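Local coordinates for protein aminoglycoside phosphotransferase (Mycobacterium smegmatis, PDB 6EF6) that phosphorylates (S)-1-amino-2-propanol and is associated with the aminoacetone utilization microcompartment, at residues D209-K214 and F306-R311. Numbering follows the deposited sequence.
Sequences DLLHRK and FVFLRR
Leu211 reaches across from helix 198-218 and sets one methyl, CD2, against the base of Leu309 on helix 303-320. CD2 lies 4.0 Å from Leu309 CA and 4.1 Å from Leu309 CB. The same methyl meets the Phe308 ring obliquely, 4.3 Å from Phe308 CD2, so one methyl touches two consecutive residues of helix 303-320. The contact is apolar, buried and small, burying 142 Å² in total.

In Leu211, CG stands anti to the backbone N (chi1 166°), and with chi2 at 68° the CD2 branch is the one turned to the partner helix. Leu309 crosses the Leu211 side chain at about a right angle and offers its root, CA and CB, to the methyl. Leu211 CA and Leu309 CA are 7.7 Å apart, the nearest such pair between the two segments.

Phe308 also packs on Leu204 and Ala207, and Phe306 on Leu215, so the interface extends along helix 198-218 in both directions. Tyr345 of helix 325-347 packs on Leu211, while Tyr263 of helix 263-268 packs on Leu309. From the same segment, Arg310 touches the bound (2R)-1-methoxypropan-2-amine and forms a salt bridge to Asp231, a sodium ligand. The contact thus joins helix 198-218 to a helix that lines the ligand pocket, within the helical part of the kinase and apart from its five-stranded antiparallel sheet.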
loop_
_atom_site.group_PDB
_atom_site.type_symbol
_atom_site.label_atom_id
_atom_site.label_comp_id
_atom_site.label_asym_id
_atom_site.label_seq_id
_atom_site.Cartn_x
_atom_site.Cartn_y
_atom_site.Cartn_z
ATOM N N ASP A 209 4.529 12.917 18.696
ATOM C CA ASP A 209 4.642 14.369 18.692
ATOM C C ASP A 209 5.993 14.830 18.134
ATOM O O ASP A 209 6.063 15.845 17.436
ATOM C CB ASP A 209 4.350 14.908 20.109
ATOM C CG ASP A 209 2.896 14.759 20.522
ATOM O OD1 ASP A 209 1.972 14.522 19.700
ATOM O OD2 ASP A 209 2.682 14.967 21.730
ATOM N N LEU A 210 7.061 14.088 18.409
ATOM C CA LEU A 210 8.364 14.353 17.794
ATOM C C LEU A 210 8.288 14.137 16.290
ATOM O O LEU A 210 8.737 14.998 15.516
ATOM C CB LEU A 210 9.426 13.437 18.447
ATOM C CG LEU A 210 10.801 13.586 17.794
ATOM C CD1 LEU A 210 11.315 15.015 17.823
ATOM C CD2 LEU A 210 11.764 12.630 18.490
ATOM N N LEU A 211 7.658 13.060 15.846
ATOM C CA LEU A 211 7.435 12.831 14.428
ATOM C C LEU A 211 6.695 13.981 13.790
ATOM O O LEU A 211 7.058 14.451 12.705
ATOM C CB LEU A 211 6.660 11.540 14.255
ATOM C CG LEU A 211 6.038 11.285 12.882
ATOM C CD1 LEU A 211 7.135 11.063 11.865
ATOM C CD2 LEU A 211 5.137 10.088 12.920
ATOM N N HIS A 212 5.640 14.490 14.445
ATOM C CA HIS A 212 4.873 15.615 13.910
ATOM C C HIS A 212 5.781 16.818 13.701
ATOM O O HIS A 212 5.744 17.482 12.650
ATOM C CB HIS A 212 3.723 15.951 14.891
ATOM C CG HIS A 212 2.651 16.801 14.310
ATOM N ND1 HIS A 212 1.586 17.239 15.071
ATOM C CD2 HIS A 212 2.478 17.330 13.089
ATOM C CE1 HIS A 212 0.788 17.970 14.324
ATOM N NE2 HIS A 212 1.309 18.062 13.116
ATOM N N ARG A 213 6.613 17.139 14.693
ATOM C CA ARG A 213 7.532 18.268 14.570
ATOM C C ARG A 213 8.534 18.046 13.438
ATOM O O ARG A 213 8.850 18.975 12.695
ATOM C CB ARG A 213 8.270 18.509 15.895
ATOM C CG ARG A 213 7.375 19.023 17.025
ATOM C CD ARG A 213 8.032 18.824 18.408
ATOM N NE ARG A 213 9.463 19.098 18.443
ATOM C CZ ARG A 213 10.303 18.612 19.354
ATOM N NH1 ARG A 213 11.590 18.929 19.292
ATOM N NH2 ARG A 213 9.866 17.805 20.323
ATOM N N LYS A 214 9.002 16.832 13.259
ATOM C CA LYS A 214 9.947 16.549 12.184
ATOM C C LYS A 214 9.281 16.672 10.835
ATOM O O LYS A 214 9.879 17.212 9.900
ATOM C CB LYS A 214 10.586 15.179 12.368
ATOM C CG LYS A 214 11.471 15.162 13.587
ATOM C CD LYS A 214 12.333 13.964 13.695
ATOM C CE LYS A 214 13.224 13.691 12.490
ATOM N NZ LYS A 214 14.198 14.783 12.193
ATOM N N PHE A 306 9.425 7.832 8.765
ATOM C CA PHE A 306 8.408 7.218 7.941
ATOM C C PHE A 306 8.091 5.794 8.335
ATOM O O PHE A 306 6.957 5.347 8.171
ATOM C CB PHE A 306 8.751 7.346 6.439
ATOM C CG PHE A 306 8.599 8.779 5.949
ATOM C CD1 PHE A 306 7.383 9.439 6.129
ATOM C CD2 PHE A 306 9.659 9.508 5.455
ATOM C CE1 PHE A 306 7.197 10.758 5.756
ATOM C CE2 PHE A 306 9.483 10.890 5.058
ATOM C CZ PHE A 306 8.256 11.501 5.263
ATOM N N VAL A 307 9.093 5.048 8.785
ATOM C CA VAL A 307 8.834 3.728 9.367
ATOM C C VAL A 307 7.899 3.870 10.564
ATOM O O VAL A 307 6.954 3.087 10.718
ATOM C CB VAL A 307 10.152 2.989 9.711
ATOM C CG1 VAL A 307 9.864 1.702 10.435
ATOM C CG2 VAL A 307 10.979 2.746 8.478
ATOM N N PHE A 308 8.189 4.813 11.444
ATOM C CA PHE A 308 7.372 5.010 12.643
ATOM C C PHE A 308 5.951 5.480 12.315
ATOM O O PHE A 308 4.988 5.012 12.913
ATOM C CB PHE A 308 8.083 5.913 13.635
ATOM C CG PHE A 308 7.400 5.912 14.973
ATOM C CD1 PHE A 308 7.381 4.760 15.754
ATOM C CD2 PHE A 308 6.716 7.013 15.466
ATOM C CE1 PHE A 308 6.703 4.742 16.952
ATOM C CE2 PHE A 308 6.066 6.968 16.699
ATOM C CZ PHE A 308 6.068 5.836 17.420
ATOM N N LEU A 309 5.809 6.328 11.300
ATOM C CA LEU A 309 4.475 6.717 10.823
ATOM C C LEU A 309 3.697 5.491 10.367
ATOM O O LEU A 309 2.527 5.293 10.729
ATOM C CB LEU A 309 4.623 7.728 9.664
ATOM C CG LEU A 309 3.323 8.173 9.006
ATOM C CD1 LEU A 309 2.307 8.729 9.954
ATOM C CD2 LEU A 309 3.572 9.167 7.870
ATOM N N ARG A 310 4.335 4.636 9.548
ATOM C CA ARG A 310 3.650 3.404 9.105
ATOM C C ARG A 310 3.275 2.517 10.296
ATOM O O ARG A 310 2.192 1.928 10.309
ATOM C CB ARG A 310 4.553 2.633 8.118
ATOM C CG ARG A 310 3.943 1.384 7.573
ATOM C CD ARG A 310 2.676 1.677 6.766
ATOM N NE ARG A 310 2.284 0.547 5.921
ATOM C CZ ARG A 310 1.309 0.507 5.042
ATOM N NH1 ARG A 310 0.497 1.573 4.938
ATOM N NH2 ARG A 310 1.068 -0.580 4.302
ATOM N N ARG A 311 4.190 2.386 11.260
ATOM C CA ARG A 311 3.922 1.573 12.438
ATOM C C ARG A 311 2.668 2.022 13.164
ATOM O O ARG A 311 1.826 1.206 13.523
ATOM C CB ARG A 311 5.096 1.650 13.378
ATOM C CG ARG A 311 5.034 0.668 14.556
ATOM C CD ARG A 311 5.324 -0.775 14.115
ATOM N NE ARG A 311 5.236 -1.712 15.233
ATOM C CZ ARG A 311 5.719 -2.946 15.252
ATOM N NH1 ARG A 311 6.392 -3.386 14.192
ATOM N NH2 ARG A 311 5.595 -3.696 16.308
#